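5-carboxyvanillate decarboxylase (Sphingomonas paucimobilis, PDB 4NI8) probably removes a carboxyl group from 5-carboxyvanillate, an aromatic acid, using a manganese ion held in an amidohydrolase-type barrel. Local coordinates at residues P175-K180 / W196-E201; A170-P175 / K222-H227; I269-V274 / V292-D297. All coordinates share one frame; numbering follows the deposited sequence.

Overall arrangement
From the N terminus, the chain enters the set at strand 171-174, whose sequence-distant neighbour is strand 223-225; interaction 2 joins these strands of the parallel barrel sheet and so closes a long loop. Interaction 1 falls within that loop and shares P175 with interaction 2, folding the segment after strand 171-174 back onto the start of helix 197-211. Interaction 3 follows in series, pairing strand 267-270 with strand 292-293 and closing the shorter loop that holds helix 277-287, a beta-alpha-beta crossover. Interactions 2 and 3 touch through Y172 OH and T270 OG1, 2.8 Å apart, and through H227 N and S272 OG, and both reach the manganese. All three border the bound 5-methoxybenzene-1,3-dicarboxylic acid.

Interaction 1. Residues P175-K180 / W196-E201; sequences PRAPSK and WGYGIE. With 1WB (5-methoxybenzene-1,3-dicarboxylic acid), chain J.
CB of P175 packs against CB of Y198 at 3.5 Å, the two side chains crossing at about a right angle. This is the apolar part of a buried contact between the loop leaving strand 171-174 and the first turn of helix 197-211, a beta-alpha connection on the metal side of the TIM barrel. CG of Y198 stands anti to its own carbonyl carbon (chi1 -80°), which lays the ring along the loop backbone: CD1 of Y198 comes 3.4 Å from O of R176, while CE1 reaches N of A177. The other edge of the ring turns to the bound dicarboxylic acid, with CE2 of Y198 3.6 Å from its CZ. Farther along, the P178 ring lies against bare backbone, its CG 3.6 Å from O of G197; a CB on that glycine would run into CD of P178. Among polar groups, N of S179 donates to OE1 of E201 at 3.0 Å, from 58° above the carboxylate plane. The E201 chain starts anti to the backbone N (chi1 158°) and bends at chi2, bringing OE1 to N of S179. Y151 OH also bonds this OE1, and S145 OG takes OE2. NE of R176 forms a salt bridge with D32, whose carboxylate also accepts from N of A177. O of R176, enclosed by CD1 of Y198 and CG of E201, has no hydrogen-bond partner. The chemistry implies a loop tied to the helix by one buried carboxylate with several polar partners, and a tyrosine wall of the ligand pocket probably set by the loop backbone.

Interaction 2. Residues A170-P175 / K222-H227; sequences ALYIHP and KIVLGH. With MN (manganese (II) ion), chain I; 1WB (5-methoxybenzene-1,3-dicarboxylic acid), chain J.
CG1 of V224 sits over one face of the Y172 ring, 3.8 Å from its centroid and 18° off the normal, a central CH-pi contact. CG of Y172 is anti to the backbone N (chi1 -158°), and the ring runs forward along its neighbour until OH lies 3.4 Å from CA of G226, where it hydrogen-bonds E8, a manganese ligand, and T270. On the other face of the sheet L171 and I223 lie side by side, CB against CD1, and CD1 of I173 meets CG2 of I223 at 3.8 Å. The backbones join in parallel: L171 N donates to K222 O, V224 N to L171 O, and I173 N to V224 O at 2.9 Å. These are adjacent strands of the eight-stranded parallel TIM barrel, and their C-terminal ends open toward the metal site. As the strands part there, a water bridges O of I173 and N of G226. Beyond it, CG of P175 approaches CE1 of H227 at 3.4 Å. H174 donates from ND1 to O of P175 on an in-plane lone pair, a bond that with the metal holds the ring's rotation; its NE2 binds manganese at 2.2 Å, and E8, D297, ligand O11 and two waters complete the site. NE2 of H227 hydrogen-bonds D297 OD2 and makes a weak bond (3.1 Å) to ligand O11, while its ND1 hydrogen-bonds E230.

Interaction 3. Residues I269-V274 / V292-D297; sequences ITTSGV and VMWAID. With MN (manganese (II) ion), chain I; 1WB (5-methoxybenzene-1,3-dicarboxylic acid), chain J.
T270 and M293, with I269 and V292, pair as parallel neighbours at the last two strands of the barrel and the loops leading toward its metal site. CG2 of T270 meets CE and CB of M293, the side chains crossing obliquely. M293 N donates to I269 O at 2.8 Å and T271 N to M293 O at 2.9 Å; CG1 of I269 packs against CG2 of V292. Beyond, OG1 of T271 sits between its backbone N and carbonyl carbon (chi1 64°) and accepts a weak, 3.4 Å bond from N of A295. The same OG1 binds a water that also reaches O of A295, and CG2 lies 4.1 Å from CG1 of V292. Putting a valine there would probably leave A295 N without OG1 as acceptor and the water without its hydroxyl partner. Strand 267-270, helix 277-287 and strand 292-293 form a beta-alpha-beta unit of the TIM barrel. A second water links N of G273 to O of I296. CB of S272 fits against CB of A295 at 3.9 Å and OD2 of D297 at 3.7 Å, while its OG bonds E8. OD1 of D297 binds manganese at 2.2 Å, and OD2 lies 2.9 Å from ligand O11.

Interaction 1. Residues P175-K180 / W196-E201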
loop_
_atom_site.group_PDB
_atom_site.type_symbol
_atom_site.label_atom_id
_atom_site.label_comp_id
_atom_site.label_asym_id
_atom_site.label_seq_id
_atom_site.Cartn_x
_atom_site.Cartn_y
_atom_site.Cartn_z
ATOM N N PRO A 175 4.042 12.462 -4.251
ATOM C CA PRO A 175 4.440 11.342 -5.118
ATOM C C PRO A 175 5.191 11.732 -6.394
ATOM O O PRO A 175 5.202 12.891 -6.810
ATOM C CB PRO A 175 3.097 10.716 -5.519
ATOM C CG PRO A 175 2.144 11.121 -4.440
ATOM C CD PRO A 175 2.579 12.512 -4.059
ATOM N N ARG A 176 5.842 10.738 -6.989
ATOM C CA ARG A 176 6.157 10.737 -8.417
ATOM C C ARG A 176 6.021 9.278 -8.826
ATOM O O ARG A 176 5.669 8.443 -7.988
ATOM C CB ARG A 176 7.566 11.268 -8.697
ATOM C CG ARG A 176 8.677 10.513 -7.970
ATOM C CD ARG A 176 10.058 11.107 -8.297
ATOM N NE ARG A 176 10.415 10.923 -9.705
ATOM C CZ ARG A 176 11.638 11.102 -10.192
ATOM N NH1 ARG A 176 12.622 11.465 -9.380
ATOM N NH2 ARG A 176 11.879 10.903 -11.488
ATOM N N ALA A 177 6.263 8.959 -10.091
ATOM C CA ALA A 177 6.080 7.581 -10.526
ATOM C C ALA A 177 7.079 6.663 -9.811
ATOM O O ALA A 177 8.149 7.112 -9.393
ATOM C CB ALA A 177 6.210 7.473 -12.047
ATOM N N PRO A 178 6.719 5.381 -9.639
ATOM C CA PRO A 178 7.639 4.379 -9.084
ATOM C C PRO A 178 9.054 4.481 -9.653
ATOM O O PRO A 178 9.224 4.637 -10.867
ATOM C CB PRO A 178 6.992 3.072 -9.520
ATOM C CG PRO A 178 5.497 3.388 -9.356
ATOM C CD PRO A 178 5.349 4.852 -9.767
ATOM N N SER A 179 10.047 4.385 -8.767
ATOM C CA SER A 179 11.455 4.410 -9.147
ATOM C C SER A 179 11.833 3.175 -9.953
ATOM O O SER A 179 11.051 2.225 -10.080
ATOM C CB SER A 179 12.331 4.448 -7.896
ATOM O OG SER A 179 12.433 3.150 -7.326
ATOM N N LYS A 180 13.050 3.173 -10.475
ATOM C CA LYS A 180 13.526 2.038 -11.250
ATOM C C LYS A 180 13.638 0.780 -10.397
ATOM O O LYS A 180 13.725 -0.323 -10.930
ATOM C CB LYS A 180 14.872 2.357 -11.898
ATOM C CG LYS A 180 14.757 3.396 -13.006
ATOM C CD LYS A 180 16.086 3.619 -13.708
ATOM C CE LYS A 180 15.935 4.715 -14.773
ATOM N NZ LYS A 180 17.200 4.954 -15.526
ATOM N N TRP A 196 -2.338 3.958 -8.637
ATOM C CA TRP A 196 -1.684 2.952 -7.790
ATOM C C TRP A 196 -0.200 3.227 -7.523
ATOM O O TRP A 196 0.222 3.236 -6.382
ATOM C CB TRP A 196 -1.873 1.524 -8.348
ATOM C CG TRP A 196 -1.526 0.482 -7.332
ATOM C CD1 TRP A 196 -0.500 -0.415 -7.387
ATOM C CD2 TRP A 196 -2.188 0.260 -6.075
ATOM N NE1 TRP A 196 -0.488 -1.193 -6.246
ATOM C CE2 TRP A 196 -1.511 -0.796 -5.426
ATOM C CE3 TRP A 196 -3.292 0.848 -5.443
ATOM C CZ2 TRP A 196 -1.901 -1.276 -4.176
ATOM C CZ3 TRP A 196 -3.672 0.378 -4.196
ATOM C CH2 TRP A 196 -2.978 -0.676 -3.574
ATOM N N GLY A 197 0.581 3.417 -8.581
ATOM C CA GLY A 197 2.024 3.567 -8.436
ATOM C C GLY A 197 2.454 4.695 -7.507
ATOM O O GLY A 197 3.361 4.521 -6.704
ATOM N N TYR A 198 1.814 5.855 -7.619
ATOM C CA TYR A 198 2.154 6.991 -6.751
ATOM C C TYR A 198 2.121 6.610 -5.278
ATOM O O TYR A 198 3.030 6.941 -4.520
ATOM C CB TYR A 198 1.201 8.174 -6.975
ATOM C CG TYR A 198 1.508 9.026 -8.192
ATOM C CD1 TYR A 198 2.470 8.636 -9.126
ATOM C CD2 TYR A 198 0.839 10.228 -8.402
ATOM C CE1 TYR A 198 2.750 9.422 -10.246
ATOM C CE2 TYR A 198 1.119 11.018 -9.505
ATOM C CZ TYR A 198 2.066 10.609 -10.422
ATOM O OH TYR A 198 2.332 11.403 -11.528
ATOM N N GLY A 199 1.062 5.917 -4.874
ATOM C CA GLY A 199 0.913 5.527 -3.481
ATOM C C GLY A 199 1.928 4.510 -2.991
ATOM O O GLY A 199 2.383 4.585 -1.857
ATOM N N ILE A 200 2.265 3.538 -3.836
ATOM C CA ILE A 200 3.218 2.499 -3.460
ATOM C C ILE A 200 4.632 3.072 -3.376
ATOM O O ILE A 200 5.397 2.759 -2.459
ATOM C CB ILE A 200 3.204 1.343 -4.493
ATOM C CG1 ILE A 200 1.808 0.717 -4.575
ATOM C CG2 ILE A 200 4.287 0.316 -4.156
ATOM C CD1 ILE A 200 1.258 0.237 -3.228
ATOM N N GLU A 201 4.974 3.916 -4.345
ATOM C CA GLU A 201 6.281 4.577 -4.383
ATOM C C GLU A 201 6.502 5.452 -3.143
ATOM O O GLU A 201 7.539 5.366 -2.469
ATOM C CB GLU A 201 6.374 5.428 -5.664
ATOM C CG GLU A 201 7.397 6.564 -5.647
ATOM C CD GLU A 201 8.839 6.101 -5.589
ATOM O OE1 GLU A 201 9.148 4.944 -5.970
ATOM O OE2 GLU A 201 9.679 6.917 -5.167
HETATM C C1 1WB J . -1.464 13.401 -11.244
HETATM C CO1 1WB J . -1.946 13.223 -9.935
HETATM C CO2 1WB J . -0.271 14.087 -11.457
HETATM C CM1 1WB J . -1.231 13.741 -8.872
HETATM C CM2 1WB J . 0.448 14.611 -10.363
HETATM O OM 1WB J . 1.617 15.296 -10.523
HETATM C CZ 1WB J . -0.032 14.431 -9.073
HETATM C CC 1WB J . -2.243 12.850 -12.366
HETATM C CV 1WB J . 2.248 15.354 -11.777
HETATM O O1 1WB J . -3.483 12.678 -12.228
HETATM O O2 1WB J . -1.665 12.557 -13.454
HETATM C CCC 1WB J . -1.633 13.426 -7.469
HETATM O O11 1WB J . -1.100 14.087 -6.549
HETATM O O22 1WB J . -2.479 12.536 -7.264
#

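Interaction 2. Residues A170-P175 / K222-H227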
loop_
_atom_site.group_PDB
_atom_site.type_symbol
_atom_site.label_atom_id
_atom_site.label_comp_id
_atom_site.label_asym_id
_atom_site.label_seq_id
_atom_site.Cartn_x
_atom_site.Cartn_y
_atom_site.Cartn_z
ATOM N N ALA A 170 8.458 22.090 7.571
ATOM C CA ALA A 170 7.910 20.772 7.272
ATOM C C ALA A 170 8.197 20.431 5.820
ATOM O O ALA A 170 8.178 21.309 4.963
ATOM C CB ALA A 170 6.395 20.754 7.515
ATOM N N LEU A 171 8.420 19.148 5.546
ATOM C CA LEU A 171 8.674 18.660 4.190
ATOM C C LEU A 171 7.509 17.805 3.716
ATOM O O LEU A 171 7.245 16.732 4.249
ATOM C CB LEU A 171 9.951 17.817 4.136
ATOM C CG LEU A 171 10.220 17.106 2.800
ATOM C CD1 LEU A 171 10.527 18.128 1.679
ATOM C CD2 LEU A 171 11.370 16.092 2.937
ATOM N N TYR A 172 6.815 18.290 2.698
ATOM C CA TYR A 172 5.740 17.533 2.075
ATOM C C TYR A 172 6.407 16.602 1.075
ATOM O O TYR A 172 7.030 17.066 0.116
ATOM C CB TYR A 172 4.826 18.505 1.331
ATOM C CG TYR A 172 3.416 18.017 1.072
ATOM C CD1 TYR A 172 3.172 16.797 0.439
ATOM C CD2 TYR A 172 2.329 18.776 1.474
ATOM C CE1 TYR A 172 1.867 16.356 0.208
ATOM C CE2 TYR A 172 1.029 18.351 1.252
ATOM C CZ TYR A 172 0.804 17.134 0.626
ATOM O OH TYR A 172 -0.485 16.711 0.394
ATOM N N ILE A 173 6.308 15.294 1.300
ATOM C CA ILE A 173 6.841 14.350 0.327
ATOM C C ILE A 173 5.693 13.925 -0.586
ATOM O O ILE A 173 4.871 13.065 -0.229
ATOM C CB ILE A 173 7.506 13.120 0.983
ATOM C CG1 ILE A 173 8.718 13.553 1.817
ATOM C CG2 ILE A 173 7.933 12.114 -0.085
ATOM C CD1 ILE A 173 9.466 12.396 2.511
ATOM N N HIS A 174 5.636 14.570 -1.749
ATOM C CA HIS A 174 4.611 14.351 -2.760
ATOM C C HIS A 174 5.011 13.130 -3.603
ATOM O O HIS A 174 6.185 12.783 -3.662
ATOM C CB HIS A 174 4.543 15.615 -3.641
ATOM C CG HIS A 174 3.431 15.612 -4.640
ATOM N ND1 HIS A 174 3.543 15.013 -5.879
ATOM C CD2 HIS A 174 2.182 16.137 -4.587
ATOM C CE1 HIS A 174 2.406 15.158 -6.538
ATOM N NE2 HIS A 174 1.565 15.838 -5.776
ATOM N N PRO A 175 4.042 12.462 -4.251
ATOM C CA PRO A 175 4.440 11.342 -5.118
ATOM C C PRO A 175 5.191 11.732 -6.394
ATOM O O PRO A 175 5.202 12.891 -6.810
ATOM C CB PRO A 175 3.097 10.716 -5.519
ATOM C CG PRO A 175 2.144 11.121 -4.440
ATOM C CD PRO A 175 2.579 12.512 -4.059
ATOM N N LYS A 222 9.539 17.186 10.485
ATOM C CA LYS A 222 8.113 17.027 10.235
ATOM C C LYS A 222 7.921 16.701 8.757
ATOM O O LYS A 222 8.370 17.444 7.886
ATOM C CB LYS A 222 7.331 18.291 10.595
ATOM C CG LYS A 222 5.818 18.148 10.390
ATOM C CD LYS A 222 5.188 17.247 11.460
ATOM C CE LYS A 222 5.141 17.960 12.814
ATOM N NZ LYS A 222 4.936 17.044 13.983
ATOM N N ILE A 223 7.260 15.582 8.491
ATOM C CA ILE A 223 7.021 15.117 7.129
ATOM C C ILE A 223 5.521 15.115 6.873
ATOM O O ILE A 223 4.753 14.728 7.742
ATOM C CB ILE A 223 7.557 13.681 6.947
ATOM C CG1 ILE A 223 9.051 13.609 7.309
ATOM C CG2 ILE A 223 7.316 13.167 5.508
ATOM C CD1 ILE A 223 9.965 14.513 6.460
ATOM N N VAL A 224 5.096 15.559 5.691
ATOM C CA VAL A 224 3.675 15.539 5.356
ATOM C C VAL A 224 3.457 14.643 4.144
ATOM O O VAL A 224 4.195 14.737 3.158
ATOM C CB VAL A 224 3.142 16.955 5.072
ATOM C CG1 VAL A 224 1.685 16.900 4.573
ATOM C CG2 VAL A 224 3.247 17.812 6.328
ATOM N N LEU A 225 2.474 13.751 4.246
ATOM C CA LEU A 225 2.096 12.856 3.155
ATOM C C LEU A 225 0.648 13.097 2.735
ATOM O O LEU A 225 -0.260 13.109 3.585
ATOM C CB LEU A 225 2.253 11.389 3.584
ATOM C CG LEU A 225 3.649 10.893 3.948
ATOM C CD1 LEU A 225 3.547 9.459 4.459
ATOM C CD2 LEU A 225 4.544 10.967 2.720
ATOM N N GLY A 226 0.424 13.267 1.431
ATOM C CA GLY A 226 -0.917 13.413 0.892
ATOM C C GLY A 226 -1.634 12.078 0.735
ATOM O O GLY A 226 -1.171 11.045 1.225
ATOM N N HIS A 227 -2.795 12.121 0.092
ATOM C CA HIS A 227 -3.542 10.912 -0.247
ATOM C C HIS A 227 -3.799 10.052 0.979
ATOM O O HIS A 227 -3.570 8.846 0.986
ATOM C CB HIS A 227 -2.830 10.202 -1.406
ATOM C CG HIS A 227 -2.337 11.175 -2.433
ATOM N ND1 HIS A 227 -1.004 11.496 -2.573
ATOM C CD2 HIS A 227 -3.012 11.986 -3.287
ATOM C CE1 HIS A 227 -0.873 12.432 -3.498
ATOM N NE2 HIS A 227 -2.077 12.745 -3.947
HETATM MN MN MN I . -0.603 16.194 -6.037
HETATM C C1 1WB J . -1.464 13.401 -11.244
HETATM C CO1 1WB J . -1.946 13.223 -9.935
HETATM C CO2 1WB J . -0.271 14.087 -11.457
HETATM C CM1 1WB J . -1.231 13.741 -8.872
HETATM C CM2 1WB J . 0.448 14.611 -10.363
HETATM O OM 1WB J . 1.617 15.296 -10.523
HETATM C CZ 1WB J . -0.032 14.431 -9.073
HETATM C CC 1WB J . -2.243 12.850 -12.366
HETATM C CV 1WB J . 2.248 15.354 -11.777
HETATM O O1 1WB J . -3.483 12.678 -12.228
HETATM O O2 1WB J . -1.665 12.557 -13.454
HETATM C CCC 1WB J . -1.633 13.426 -7.469
HETATM O O11 1WB J . -1.100 14.087 -6.549
HETATM O O22 1WB J . -2.479 12.536 -7.264
HETATM O O HOH W 1 2.163 12.516 -0.648
HETATM O O HOH W 2 -0.253 16.479 -8.055
HETATM O O HOH W 3 -0.029 18.341 -6.232
#

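Interaction 3. Residues I269-V274 / V292-D297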
loop_
_atom_site.group_PDB
_atom_site.type_symbol
_atom_site.label_atom_id
_atom_site.label_comp_id
_atom_site.label_asym_id
_atom_site.label_seq_id
_atom_site.Cartn_x
_atom_site.Cartn_y
_atom_site.Cartn_z
ATOM N N ILE A 269 -0.762 14.190 7.784
ATOM C CA ILE A 269 -1.266 13.741 6.491
ATOM C C ILE A 269 -2.234 14.750 5.897
ATOM O O ILE A 269 -2.737 15.630 6.599
ATOM C CB ILE A 269 -1.935 12.344 6.566
ATOM C CG1 ILE A 269 -3.305 12.420 7.247
ATOM C CG2 ILE A 269 -1.019 11.339 7.285
ATOM C CD1 ILE A 269 -4.095 11.090 7.142
ATOM N N THR A 270 -2.470 14.642 4.595
ATOM C CA THR A 270 -3.547 15.412 3.980
ATOM C C THR A 270 -4.535 14.513 3.255
ATOM O O THR A 270 -4.238 13.348 2.980
ATOM C CB THR A 270 -3.063 16.497 3.002
ATOM O OG1 THR A 270 -2.849 15.922 1.708
ATOM C CG2 THR A 270 -1.781 17.170 3.506
ATOM N N THR A 271 -5.706 15.064 2.933
ATOM C CA THR A 271 -6.793 14.292 2.329
ATOM C C THR A 271 -6.810 14.355 0.798
ATOM O O THR A 271 -7.797 13.957 0.171
ATOM C CB THR A 271 -8.173 14.782 2.836
ATOM O OG1 THR A 271 -8.394 16.137 2.418
ATOM C CG2 THR A 271 -8.246 14.722 4.369
ATOM N N SER A 272 -5.731 14.859 0.201
ATOM C CA SER A 272 -5.689 15.037 -1.250
ATOM C C SER A 272 -6.078 13.754 -1.966
ATOM O O SER A 272 -5.526 12.701 -1.682
ATOM C CB SER A 272 -4.293 15.472 -1.701
ATOM O OG SER A 272 -3.298 14.591 -1.202
ATOM N N GLY A 273 -7.051 13.832 -2.871
ATOM C CA GLY A 273 -7.407 12.670 -3.675
ATOM C C GLY A 273 -8.085 11.525 -2.951
ATOM O O GLY A 273 -8.246 10.436 -3.515
ATOM N N VAL A 274 -8.481 11.745 -1.697
ATOM C CA VAL A 274 -9.174 10.707 -0.932
ATOM C C VAL A 274 -10.342 11.365 -0.213
ATOM O O VAL A 274 -10.264 11.680 0.974
ATOM C CB VAL A 274 -8.224 10.012 0.093
ATOM C CG1 VAL A 274 -8.959 8.926 0.866
ATOM C CG2 VAL A 274 -7.003 9.413 -0.618
ATOM N N VAL A 292 -4.238 15.726 10.723
ATOM C CA VAL A 292 -4.911 15.576 9.428
ATOM C C VAL A 292 -5.261 16.931 8.814
ATOM O O VAL A 292 -5.858 17.776 9.471
ATOM C CB VAL A 292 -6.221 14.736 9.560
ATOM C CG1 VAL A 292 -6.844 14.529 8.198
ATOM C CG2 VAL A 292 -5.935 13.392 10.247
ATOM N N MET A 293 -4.891 17.134 7.551
ATOM C CA MET A 293 -5.150 18.403 6.869
ATOM C C MET A 293 -5.927 18.186 5.590
ATOM O O MET A 293 -5.791 17.157 4.929
ATOM C CB MET A 293 -3.829 19.112 6.545
ATOM C CG MET A 293 -3.060 19.591 7.778
ATOM S SD MET A 293 -1.450 20.300 7.330
ATOM C CE MET A 293 -0.515 18.789 7.103
ATOM N N TRP A 294 -6.718 19.179 5.212
ATOM C CA TRP A 294 -7.451 19.127 3.959
ATOM C C TRP A 294 -6.607 19.609 2.786
ATOM O O TRP A 294 -5.705 20.443 2.944
ATOM C CB TRP A 294 -8.716 19.973 4.099
ATOM C CG TRP A 294 -9.546 20.121 2.853
ATOM C CD1 TRP A 294 -10.357 19.174 2.291
ATOM C CD2 TRP A 294 -9.666 21.296 2.042
ATOM N NE1 TRP A 294 -10.971 19.692 1.168
ATOM C CE2 TRP A 294 -10.571 20.995 1.001
ATOM C CE3 TRP A 294 -9.098 22.577 2.096
ATOM C CZ2 TRP A 294 -10.918 21.925 0.012
ATOM C CZ3 TRP A 294 -9.445 23.503 1.111
ATOM C CH2 TRP A 294 -10.347 23.172 0.087
ATOM N N ALA A 295 -6.890 19.059 1.611
ATOM C CA ALA A 295 -6.268 19.505 0.366
ATOM C C ALA A 295 -7.210 19.223 -0.791
ATOM O O ALA A 295 -8.188 18.487 -0.638
ATOM C CB ALA A 295 -4.922 18.812 0.148
ATOM N N ILE A 296 -6.923 19.822 -1.941
ATOM C CA ILE A 296 -7.709 19.600 -3.146
ATOM C C ILE A 296 -6.956 18.735 -4.147
ATOM O O ILE A 296 -7.551 17.862 -4.770
ATOM C CB ILE A 296 -8.054 20.939 -3.846
ATOM C CG1 ILE A 296 -8.887 21.831 -2.923
ATOM C CG2 ILE A 296 -8.823 20.696 -5.146
ATOM C CD1 ILE A 296 -8.898 23.300 -3.356
ATOM N N ASP A 297 -5.653 18.990 -4.290
ATOM C CA ASP A 297 -4.838 18.401 -5.359
ATOM C C ASP A 297 -5.181 19.040 -6.713
ATOM O O ASP A 297 -5.146 18.381 -7.756
ATOM C CB ASP A 297 -4.991 16.866 -5.420
ATOM C CG ASP A 297 -3.673 16.149 -5.626
ATOM O OD1 ASP A 297 -2.712 16.783 -6.116
ATOM O OD2 ASP A 297 -3.606 14.937 -5.290
HETATM MN MN MN I . -0.603 16.194 -6.037
HETATM C C1 1WB J . -1.464 13.401 -11.244
HETATM C CO1 1WB J . -1.946 13.223 -9.935
HETATM C CO2 1WB J . -0.271 14.087 -11.457
HETATM C CM1 1WB J . -1.231 13.741 -8.872
HETATM C CM2 1WB J . 0.448 14.611 -10.363
HETATM O OM 1WB J . 1.617 15.296 -10.523
HETATM C CZ 1WB J . -0.032 14.431 -9.073
HETATM C CC 1WB J . -2.243 12.850 -12.366
HETATM C CV 1WB J . 2.248 15.354 -11.777
HETATM O O1 1WB J . -3.483 12.678 -12.228
HETATM O O2 1WB J . -1.665 12.557 -13.454
HETATM C CCC 1WB J . -1.633 13.426 -7.469
HETATM O O11 1WB J . -1.100 14.087 -6.549
HETATM O O22 1WB J . -2.479 12.536 -7.264
HETATM O O HOH W 4 -9.720 16.278 -0.042
HETATM O O HOH W 5 -8.922 15.936 -3.204
HETATM O O HOH W 2 -0.253 16.479 -8.055
HETATM O O HOH W 3 -0.029 18.341 -6.232
#